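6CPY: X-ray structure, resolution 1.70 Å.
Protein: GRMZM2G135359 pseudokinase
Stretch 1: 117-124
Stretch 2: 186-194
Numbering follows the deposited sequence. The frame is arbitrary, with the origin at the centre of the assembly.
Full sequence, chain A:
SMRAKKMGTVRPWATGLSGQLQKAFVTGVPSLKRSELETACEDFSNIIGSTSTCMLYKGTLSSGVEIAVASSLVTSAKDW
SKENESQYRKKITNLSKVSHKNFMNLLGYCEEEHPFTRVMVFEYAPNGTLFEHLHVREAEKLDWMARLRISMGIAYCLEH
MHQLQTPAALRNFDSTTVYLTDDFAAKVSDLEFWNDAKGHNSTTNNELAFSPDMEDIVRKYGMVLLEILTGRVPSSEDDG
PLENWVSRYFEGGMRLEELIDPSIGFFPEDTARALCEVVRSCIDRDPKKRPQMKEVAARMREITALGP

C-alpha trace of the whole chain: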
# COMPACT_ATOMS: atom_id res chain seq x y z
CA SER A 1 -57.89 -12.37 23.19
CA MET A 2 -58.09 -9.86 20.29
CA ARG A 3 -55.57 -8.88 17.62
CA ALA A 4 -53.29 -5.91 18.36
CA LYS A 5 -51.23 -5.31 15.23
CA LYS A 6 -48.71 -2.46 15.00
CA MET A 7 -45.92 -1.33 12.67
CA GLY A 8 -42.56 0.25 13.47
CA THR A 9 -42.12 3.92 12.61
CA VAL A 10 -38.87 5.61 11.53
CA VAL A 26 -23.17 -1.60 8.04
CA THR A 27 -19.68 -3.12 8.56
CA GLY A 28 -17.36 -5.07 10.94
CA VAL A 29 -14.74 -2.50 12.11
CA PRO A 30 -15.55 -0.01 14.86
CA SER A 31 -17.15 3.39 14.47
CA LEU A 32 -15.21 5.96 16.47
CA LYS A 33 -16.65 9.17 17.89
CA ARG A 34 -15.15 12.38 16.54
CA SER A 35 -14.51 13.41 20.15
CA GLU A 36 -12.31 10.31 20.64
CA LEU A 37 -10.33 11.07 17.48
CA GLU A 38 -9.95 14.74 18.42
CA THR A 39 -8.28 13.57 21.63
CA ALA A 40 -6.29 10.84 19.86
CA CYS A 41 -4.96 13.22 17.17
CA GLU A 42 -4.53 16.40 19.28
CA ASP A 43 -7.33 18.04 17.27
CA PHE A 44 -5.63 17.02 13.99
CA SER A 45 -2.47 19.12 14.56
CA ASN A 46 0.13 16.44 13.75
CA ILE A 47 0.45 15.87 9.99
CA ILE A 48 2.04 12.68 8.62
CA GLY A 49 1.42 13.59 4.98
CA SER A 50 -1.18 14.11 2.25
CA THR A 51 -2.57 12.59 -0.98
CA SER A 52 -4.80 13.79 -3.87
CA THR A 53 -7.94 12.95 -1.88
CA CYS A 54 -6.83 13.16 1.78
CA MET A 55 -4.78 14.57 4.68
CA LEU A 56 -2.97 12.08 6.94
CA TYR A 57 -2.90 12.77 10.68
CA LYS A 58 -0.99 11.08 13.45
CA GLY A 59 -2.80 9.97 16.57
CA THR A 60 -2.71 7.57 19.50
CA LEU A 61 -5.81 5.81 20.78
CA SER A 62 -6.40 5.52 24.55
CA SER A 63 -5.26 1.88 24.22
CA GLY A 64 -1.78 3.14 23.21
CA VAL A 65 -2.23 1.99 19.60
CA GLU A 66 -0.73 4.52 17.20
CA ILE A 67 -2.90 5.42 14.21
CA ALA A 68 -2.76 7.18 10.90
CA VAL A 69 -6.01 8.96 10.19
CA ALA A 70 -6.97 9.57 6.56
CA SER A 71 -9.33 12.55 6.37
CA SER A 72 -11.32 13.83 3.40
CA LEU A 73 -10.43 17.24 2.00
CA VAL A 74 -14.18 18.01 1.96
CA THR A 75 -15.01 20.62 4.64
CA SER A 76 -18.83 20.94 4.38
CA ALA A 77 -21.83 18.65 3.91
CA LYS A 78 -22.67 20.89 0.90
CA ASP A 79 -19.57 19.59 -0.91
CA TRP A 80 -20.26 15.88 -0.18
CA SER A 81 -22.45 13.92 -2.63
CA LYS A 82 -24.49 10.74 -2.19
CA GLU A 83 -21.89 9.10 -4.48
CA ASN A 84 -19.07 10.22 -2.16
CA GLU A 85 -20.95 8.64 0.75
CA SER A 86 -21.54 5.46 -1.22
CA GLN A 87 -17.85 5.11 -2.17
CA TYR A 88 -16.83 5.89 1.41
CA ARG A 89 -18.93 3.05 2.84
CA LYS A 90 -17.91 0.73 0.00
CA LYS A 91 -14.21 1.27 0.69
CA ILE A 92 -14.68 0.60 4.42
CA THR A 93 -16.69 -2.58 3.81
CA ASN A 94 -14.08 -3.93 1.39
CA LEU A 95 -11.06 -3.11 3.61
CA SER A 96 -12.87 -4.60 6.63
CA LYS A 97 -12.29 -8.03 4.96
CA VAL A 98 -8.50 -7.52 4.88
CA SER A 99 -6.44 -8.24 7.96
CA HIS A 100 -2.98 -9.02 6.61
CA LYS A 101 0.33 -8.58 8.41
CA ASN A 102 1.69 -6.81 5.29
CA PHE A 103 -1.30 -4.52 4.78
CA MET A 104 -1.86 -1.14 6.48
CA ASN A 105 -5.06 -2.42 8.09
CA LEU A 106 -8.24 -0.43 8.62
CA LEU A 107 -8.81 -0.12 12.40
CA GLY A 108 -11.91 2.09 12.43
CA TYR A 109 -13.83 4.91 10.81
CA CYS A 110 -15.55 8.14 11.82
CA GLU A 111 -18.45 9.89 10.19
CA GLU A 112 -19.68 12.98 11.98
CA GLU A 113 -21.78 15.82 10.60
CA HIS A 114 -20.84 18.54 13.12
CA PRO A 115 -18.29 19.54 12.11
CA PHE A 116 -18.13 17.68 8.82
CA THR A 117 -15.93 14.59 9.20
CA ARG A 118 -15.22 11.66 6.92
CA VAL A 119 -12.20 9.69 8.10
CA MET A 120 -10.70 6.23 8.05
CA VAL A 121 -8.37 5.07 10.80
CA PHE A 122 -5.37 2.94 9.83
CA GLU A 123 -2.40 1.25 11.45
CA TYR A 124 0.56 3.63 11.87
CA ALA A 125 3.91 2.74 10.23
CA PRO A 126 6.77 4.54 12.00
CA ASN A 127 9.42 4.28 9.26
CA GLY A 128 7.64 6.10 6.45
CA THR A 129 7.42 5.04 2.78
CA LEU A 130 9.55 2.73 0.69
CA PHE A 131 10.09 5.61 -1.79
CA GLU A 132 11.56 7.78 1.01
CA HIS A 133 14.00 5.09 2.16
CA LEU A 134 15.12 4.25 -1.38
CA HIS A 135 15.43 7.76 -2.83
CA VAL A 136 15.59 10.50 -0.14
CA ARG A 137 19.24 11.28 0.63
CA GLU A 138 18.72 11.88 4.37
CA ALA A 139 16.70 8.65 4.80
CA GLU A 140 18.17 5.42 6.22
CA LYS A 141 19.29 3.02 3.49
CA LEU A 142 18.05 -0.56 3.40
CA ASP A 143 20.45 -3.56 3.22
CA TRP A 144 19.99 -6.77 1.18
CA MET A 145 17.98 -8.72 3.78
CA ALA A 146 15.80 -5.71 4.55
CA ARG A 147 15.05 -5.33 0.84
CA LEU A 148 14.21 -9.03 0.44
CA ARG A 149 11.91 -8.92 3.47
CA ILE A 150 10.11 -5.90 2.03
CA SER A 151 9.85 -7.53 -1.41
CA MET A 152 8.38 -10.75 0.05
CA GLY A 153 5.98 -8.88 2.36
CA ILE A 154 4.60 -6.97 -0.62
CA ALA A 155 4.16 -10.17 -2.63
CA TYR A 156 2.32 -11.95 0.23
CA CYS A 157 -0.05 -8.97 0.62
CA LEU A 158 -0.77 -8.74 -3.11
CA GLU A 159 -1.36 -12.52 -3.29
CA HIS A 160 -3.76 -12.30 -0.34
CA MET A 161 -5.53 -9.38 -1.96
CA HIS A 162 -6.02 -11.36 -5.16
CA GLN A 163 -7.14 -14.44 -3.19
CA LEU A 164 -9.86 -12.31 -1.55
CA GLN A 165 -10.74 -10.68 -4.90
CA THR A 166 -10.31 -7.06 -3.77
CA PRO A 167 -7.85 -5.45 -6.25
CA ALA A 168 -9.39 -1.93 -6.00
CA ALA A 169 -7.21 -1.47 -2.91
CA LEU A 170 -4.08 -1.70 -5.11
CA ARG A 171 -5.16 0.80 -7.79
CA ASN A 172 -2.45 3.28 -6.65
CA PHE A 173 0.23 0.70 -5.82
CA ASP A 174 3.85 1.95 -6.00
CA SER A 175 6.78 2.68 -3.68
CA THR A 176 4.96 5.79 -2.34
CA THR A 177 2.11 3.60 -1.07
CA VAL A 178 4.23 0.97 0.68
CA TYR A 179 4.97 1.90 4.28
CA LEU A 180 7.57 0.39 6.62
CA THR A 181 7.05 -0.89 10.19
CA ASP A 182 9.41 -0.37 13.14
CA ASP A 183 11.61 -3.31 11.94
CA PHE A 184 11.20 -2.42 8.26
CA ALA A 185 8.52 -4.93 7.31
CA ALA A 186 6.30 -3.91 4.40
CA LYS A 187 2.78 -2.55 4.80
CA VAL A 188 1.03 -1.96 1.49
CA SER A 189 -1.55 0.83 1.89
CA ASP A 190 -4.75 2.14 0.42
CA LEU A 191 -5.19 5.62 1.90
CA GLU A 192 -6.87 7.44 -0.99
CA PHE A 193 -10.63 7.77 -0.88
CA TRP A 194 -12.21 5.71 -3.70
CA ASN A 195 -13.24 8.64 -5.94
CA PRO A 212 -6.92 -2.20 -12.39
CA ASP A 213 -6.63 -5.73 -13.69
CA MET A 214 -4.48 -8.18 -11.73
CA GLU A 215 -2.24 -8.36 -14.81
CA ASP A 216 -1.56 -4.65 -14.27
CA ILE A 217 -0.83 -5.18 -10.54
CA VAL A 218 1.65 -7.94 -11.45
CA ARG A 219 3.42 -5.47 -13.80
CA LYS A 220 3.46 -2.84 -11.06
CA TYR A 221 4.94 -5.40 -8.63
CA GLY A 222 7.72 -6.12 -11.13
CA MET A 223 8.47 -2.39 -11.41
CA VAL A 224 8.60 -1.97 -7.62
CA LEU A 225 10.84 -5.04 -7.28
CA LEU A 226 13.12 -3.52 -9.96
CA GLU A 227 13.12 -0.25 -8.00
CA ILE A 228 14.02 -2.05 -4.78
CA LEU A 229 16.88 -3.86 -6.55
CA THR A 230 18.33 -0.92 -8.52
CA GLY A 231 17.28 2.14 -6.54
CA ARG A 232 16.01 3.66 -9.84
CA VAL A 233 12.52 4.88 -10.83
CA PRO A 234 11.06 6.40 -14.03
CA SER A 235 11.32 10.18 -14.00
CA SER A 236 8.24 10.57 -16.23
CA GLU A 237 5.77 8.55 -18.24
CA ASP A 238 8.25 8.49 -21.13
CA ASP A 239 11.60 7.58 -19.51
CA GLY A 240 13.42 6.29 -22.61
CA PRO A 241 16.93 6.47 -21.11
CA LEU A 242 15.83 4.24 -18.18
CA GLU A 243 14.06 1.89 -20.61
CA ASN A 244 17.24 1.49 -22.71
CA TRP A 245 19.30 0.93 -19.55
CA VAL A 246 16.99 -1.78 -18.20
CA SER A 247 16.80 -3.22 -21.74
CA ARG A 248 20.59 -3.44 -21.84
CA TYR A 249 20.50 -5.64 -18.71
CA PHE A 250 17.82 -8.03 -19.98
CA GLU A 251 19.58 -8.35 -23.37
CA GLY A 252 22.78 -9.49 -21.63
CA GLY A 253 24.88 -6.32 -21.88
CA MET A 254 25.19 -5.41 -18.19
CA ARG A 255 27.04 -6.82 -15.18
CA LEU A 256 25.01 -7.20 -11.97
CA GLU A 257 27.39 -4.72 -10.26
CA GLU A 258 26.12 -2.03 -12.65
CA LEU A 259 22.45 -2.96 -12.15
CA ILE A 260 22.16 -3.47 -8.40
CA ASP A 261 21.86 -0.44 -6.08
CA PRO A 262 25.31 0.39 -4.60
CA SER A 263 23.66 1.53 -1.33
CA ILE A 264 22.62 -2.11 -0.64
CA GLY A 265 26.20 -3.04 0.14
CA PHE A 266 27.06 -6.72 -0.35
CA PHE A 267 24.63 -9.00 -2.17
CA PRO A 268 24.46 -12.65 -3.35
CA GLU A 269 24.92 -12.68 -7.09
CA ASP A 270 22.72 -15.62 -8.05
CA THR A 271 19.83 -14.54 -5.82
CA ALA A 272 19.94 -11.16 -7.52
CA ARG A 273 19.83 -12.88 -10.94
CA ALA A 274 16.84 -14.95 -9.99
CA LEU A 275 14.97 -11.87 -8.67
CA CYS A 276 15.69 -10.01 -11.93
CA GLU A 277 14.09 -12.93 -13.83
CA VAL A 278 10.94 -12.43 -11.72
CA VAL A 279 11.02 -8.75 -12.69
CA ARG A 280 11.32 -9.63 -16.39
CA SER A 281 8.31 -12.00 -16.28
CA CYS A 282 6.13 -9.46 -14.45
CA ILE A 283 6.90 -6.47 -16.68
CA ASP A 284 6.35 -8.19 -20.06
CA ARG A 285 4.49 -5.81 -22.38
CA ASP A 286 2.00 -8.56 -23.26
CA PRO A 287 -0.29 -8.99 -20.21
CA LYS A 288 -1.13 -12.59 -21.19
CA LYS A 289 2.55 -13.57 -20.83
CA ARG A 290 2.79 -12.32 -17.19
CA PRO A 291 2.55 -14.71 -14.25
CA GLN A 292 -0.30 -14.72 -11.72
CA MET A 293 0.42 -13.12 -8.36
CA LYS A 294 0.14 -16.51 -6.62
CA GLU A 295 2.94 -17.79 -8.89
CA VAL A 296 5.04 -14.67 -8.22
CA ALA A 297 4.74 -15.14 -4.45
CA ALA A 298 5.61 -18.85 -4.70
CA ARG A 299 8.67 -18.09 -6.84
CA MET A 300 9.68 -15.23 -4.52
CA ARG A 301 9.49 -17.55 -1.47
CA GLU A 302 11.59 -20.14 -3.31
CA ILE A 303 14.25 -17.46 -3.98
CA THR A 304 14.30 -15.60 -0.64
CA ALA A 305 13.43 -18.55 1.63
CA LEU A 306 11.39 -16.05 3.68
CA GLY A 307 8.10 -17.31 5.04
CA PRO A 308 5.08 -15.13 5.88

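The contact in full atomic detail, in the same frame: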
# COMPACT_ATOMS: atom_id res chain seq x y z
N THR A 117 -17.04 15.52 9.01
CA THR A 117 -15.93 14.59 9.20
C THR A 117 -16.16 13.32 8.39
O THR A 117 -17.20 12.68 8.53
CB THR A 117 -15.83 14.17 10.69
OG1 THR A 117 -15.84 15.34 11.52
CG2 THR A 117 -14.57 13.35 10.96
N ARG A 118 -15.20 12.95 7.56
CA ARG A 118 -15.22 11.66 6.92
C ARG A 118 -13.81 11.12 6.97
O ARG A 118 -12.95 11.55 6.20
CB ARG A 118 -15.71 11.78 5.47
CG ARG A 118 -17.19 12.11 5.31
CD ARG A 118 -18.06 10.96 5.77
NE ARG A 118 -19.48 11.18 5.53
CZ ARG A 118 -20.25 12.01 6.23
NH1 ARG A 118 -19.76 12.75 7.22
NH2 ARG A 118 -21.54 12.13 5.91
N VAL A 119 -13.55 10.25 7.94
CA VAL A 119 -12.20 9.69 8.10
C VAL A 119 -12.18 8.18 8.19
O VAL A 119 -13.18 7.52 8.53
CB VAL A 119 -11.41 10.28 9.32
CG1 VAL A 119 -11.56 11.79 9.45
CG2 VAL A 119 -11.72 9.56 10.60
N MET A 120 -11.00 7.64 7.92
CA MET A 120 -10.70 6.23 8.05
C MET A 120 -9.44 6.14 8.88
O MET A 120 -8.51 6.93 8.69
CB MET A 120 -10.50 5.59 6.67
CG MET A 120 -11.81 5.52 5.90
SD MET A 120 -11.67 4.74 4.28
CE MET A 120 -13.17 5.36 3.50
N VAL A 121 -9.44 5.21 9.82
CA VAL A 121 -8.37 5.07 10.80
C VAL A 121 -7.55 3.83 10.46
O VAL A 121 -8.07 2.72 10.43
CB VAL A 121 -8.94 4.94 12.22
CG1 VAL A 121 -7.83 4.77 13.25
CG2 VAL A 121 -9.83 6.12 12.55
N PHE A 122 -6.25 4.03 10.24
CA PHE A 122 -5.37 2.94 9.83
C PHE A 122 -4.25 2.71 10.82
O PHE A 122 -3.93 3.58 11.63
CB PHE A 122 -4.75 3.27 8.48
CG PHE A 122 -5.73 3.30 7.35
CD1 PHE A 122 -6.11 2.11 6.73
CD2 PHE A 122 -6.26 4.49 6.90
CE1 PHE A 122 -7.01 2.13 5.68
CE2 PHE A 122 -7.16 4.51 5.86
CZ PHE A 122 -7.53 3.33 5.25
N GLU A 123 -3.65 1.53 10.73
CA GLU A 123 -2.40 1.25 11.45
C GLU A 123 -1.34 2.28 11.10
O GLU A 123 -1.26 2.72 9.95
CB GLU A 123 -1.87 -0.13 11.09
CG GLU A 123 -2.69 -1.28 11.62
CD GLU A 123 -2.22 -2.63 11.13
OE1 GLU A 123 -1.63 -2.70 10.02
OE2 GLU A 123 -2.48 -3.63 11.83
N TYR A 124 -0.53 2.67 12.08
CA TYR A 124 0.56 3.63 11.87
C TYR A 124 1.85 2.88 11.58
O TYR A 124 2.18 1.95 12.30
CB TYR A 124 0.80 4.46 13.13
CG TYR A 124 2.00 5.38 13.07
CD1 TYR A 124 2.04 6.44 12.19
CD2 TYR A 124 3.09 5.20 13.93
CE1 TYR A 124 3.14 7.29 12.12
CE2 TYR A 124 4.17 6.07 13.90
CZ TYR A 124 4.19 7.11 12.99
OH TYR A 124 5.26 7.97 12.92
N ALA A 186 7.15 -4.63 5.33
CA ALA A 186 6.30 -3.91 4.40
C ALA A 186 4.85 -3.86 4.90
O ALA A 186 4.33 -4.85 5.37
CB ALA A 186 6.33 -4.57 3.03
N LYS A 187 4.23 -2.69 4.74
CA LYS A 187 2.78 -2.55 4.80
C LYS A 187 2.27 -1.80 3.58
O LYS A 187 2.46 -0.58 3.44
CB LYS A 187 2.34 -1.89 6.12
CG LYS A 187 2.19 -2.90 7.25
CD LYS A 187 1.55 -2.30 8.50
CE LYS A 187 1.49 -3.32 9.62
NZ LYS A 187 0.46 -4.36 9.42
N VAL A 188 1.65 -2.54 2.66
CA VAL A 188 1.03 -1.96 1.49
C VAL A 188 -0.21 -1.20 1.97
O VAL A 188 -0.92 -1.69 2.84
CB VAL A 188 0.62 -3.01 0.46
CG1 VAL A 188 -0.04 -2.36 -0.75
CG2 VAL A 188 1.82 -3.85 0.04
N SER A 189 -0.44 -0.02 1.41
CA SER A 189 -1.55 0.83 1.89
C SER A 189 -2.56 1.17 0.82
O SER A 189 -2.29 1.08 -0.39
CB SER A 189 -1.01 2.11 2.49
OG SER A 189 -0.49 2.97 1.50
N ASP A 190 -3.74 1.57 1.28
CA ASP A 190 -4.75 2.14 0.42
C ASP A 190 -5.42 3.29 1.18
O ASP A 190 -6.47 3.11 1.81
CB ASP A 190 -5.76 1.09 0.03
CG ASP A 190 -6.88 1.64 -0.84
OD1 ASP A 190 -6.75 2.74 -1.43
OD2 ASP A 190 -7.92 0.98 -0.92
N LEU A 191 -4.79 4.45 1.11
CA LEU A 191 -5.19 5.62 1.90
C LEU A 191 -6.12 6.58 1.16
O LEU A 191 -6.83 7.37 1.79
CB LEU A 191 -3.94 6.35 2.38
CG LEU A 191 -3.03 5.50 3.27
CD1 LEU A 191 -1.71 6.20 3.51
CD2 LEU A 191 -3.70 5.16 4.59
N GLU A 192 -6.10 6.52 -0.17
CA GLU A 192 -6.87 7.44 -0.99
C GLU A 192 -8.33 7.05 -0.95
O GLU A 192 -8.67 5.88 -1.02
CB GLU A 192 -6.37 7.39 -2.44
CG GLU A 192 -4.96 7.93 -2.63
CD GLU A 192 -4.93 9.35 -3.17
OE1 GLU A 192 -5.74 10.19 -2.73
OE2 GLU A 192 -4.06 9.63 -4.03
N PHE A 193 -9.20 8.04 -0.84
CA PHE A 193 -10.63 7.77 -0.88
C PHE A 193 -10.98 7.32 -2.30
O PHE A 193 -10.46 7.87 -3.27
CB PHE A 193 -11.43 9.01 -0.46
CG PHE A 193 -11.35 9.29 1.02
CD1 PHE A 193 -10.19 9.81 1.59
CD2 PHE A 193 -12.43 9.04 1.85
CE1 PHE A 193 -10.11 10.06 2.95
CE2 PHE A 193 -12.36 9.30 3.21
CZ PHE A 193 -11.19 9.80 3.76
N TRP A 194 -11.85 6.31 -2.40
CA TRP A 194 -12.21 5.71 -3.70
C TRP A 194 -13.09 6.65 -4.54
O TRP A 194 -14.29 6.40 -4.68
CB TRP A 194 -12.93 4.37 -3.49
CG TRP A 194 -12.09 3.24 -2.95
CD1 TRP A 194 -10.80 3.32 -2.47
CD2 TRP A 194 -12.48 1.88 -2.82
NE1 TRP A 194 -10.38 2.08 -2.06
CE2 TRP A 194 -11.39 1.17 -2.26
CE3 TRP A 194 -13.66 1.17 -3.12
CZ2 TRP A 194 -11.44 -0.20 -2.00
CZ3 TRP A 194 -13.70 -0.19 -2.86
CH2 TRP A 194 -12.60 -0.86 -2.31
O HOH W 1 -0.96 -5.81 11.44

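The two stretches run in nearly opposite directions, 176° apart end to end, but their backbones stay well separated: the nearest CA atoms are 8.3 Å apart for M120 and L191 and 9.2 Å apart for E123 and K187. At that spacing no backbone hydrogen bond links them, and the contact, which buries 347 Å² in total, is made largely by side chains.

Its one direct polar link lies between E123 and K187. K187 NZ donates to E123 OE1 at 2.7 Å, a hydrogen bond that is also a salt bridge. Both residues direct CA-to-CB toward the opposing stretch, and the lysine is extended through chi2 and chi3 (both t) before chi4 turns to m, which places its ammonium beside the carboxylate. Water 1 closes a second path between the same groups: it donates to E123 OE2 at 2.7 Å and accepts from K187 NZ at 2.9 Å. Each carboxylate oxygen therefore has a partner here, OE1 the ammonium itself and OE2 the water, while NZ serves both. All three atoms also have hydrogen bonds elsewhere in the structure, so the pair belongs to a wider polar network.

The polar side chains of R118, D190 and W194 are satisfied without crossing the contact. W194 NE1 donates to D190 OD2 at 2.9 Å with an N-H...acceptor angle of 165°, a nearly straight bond within the second stretch; D190 OD1 is bonded elsewhere. R118 starts toward the second stretch at CB, but its end leads away, and NH1 donates to T117 O at 2.9 Å and 159°. The remaining guanidinium nitrogens, NE and NH2, find acceptors elsewhere.

The rest of the contact is mostly packing around the rings of F122 and F193, which meet apolar side chains and two backbone carbonyl oxygens. L191 CD2 lies over one face of the F122 ring, 3.9 Å from its centroid and 25° off the normal, the geometry of a CH-pi interaction; the closest atoms are F122 CD2 and L191 CD2, at 3.5 Å. L191 sets out sideways, and its end comes nearer to make this approach. The same ring meets backbone obliquely, with F122 CZ 3.6 Å from D190 O.

F193 has the largest covered area, 73 Å², and likewise starts sideways before its ring closes on the strand. M120 CE packs 4.0 Å from F193 CE2, and M120 SD lies 5.2 Å from the ring centroid, 27° off the normal, an oblique sulfur-aromatic contact. R118 O also approaches obliquely, 3.5 Å from F193 CZ, whereas V119 CA sits at the ring edge, 4.5 Å from F193 CZ.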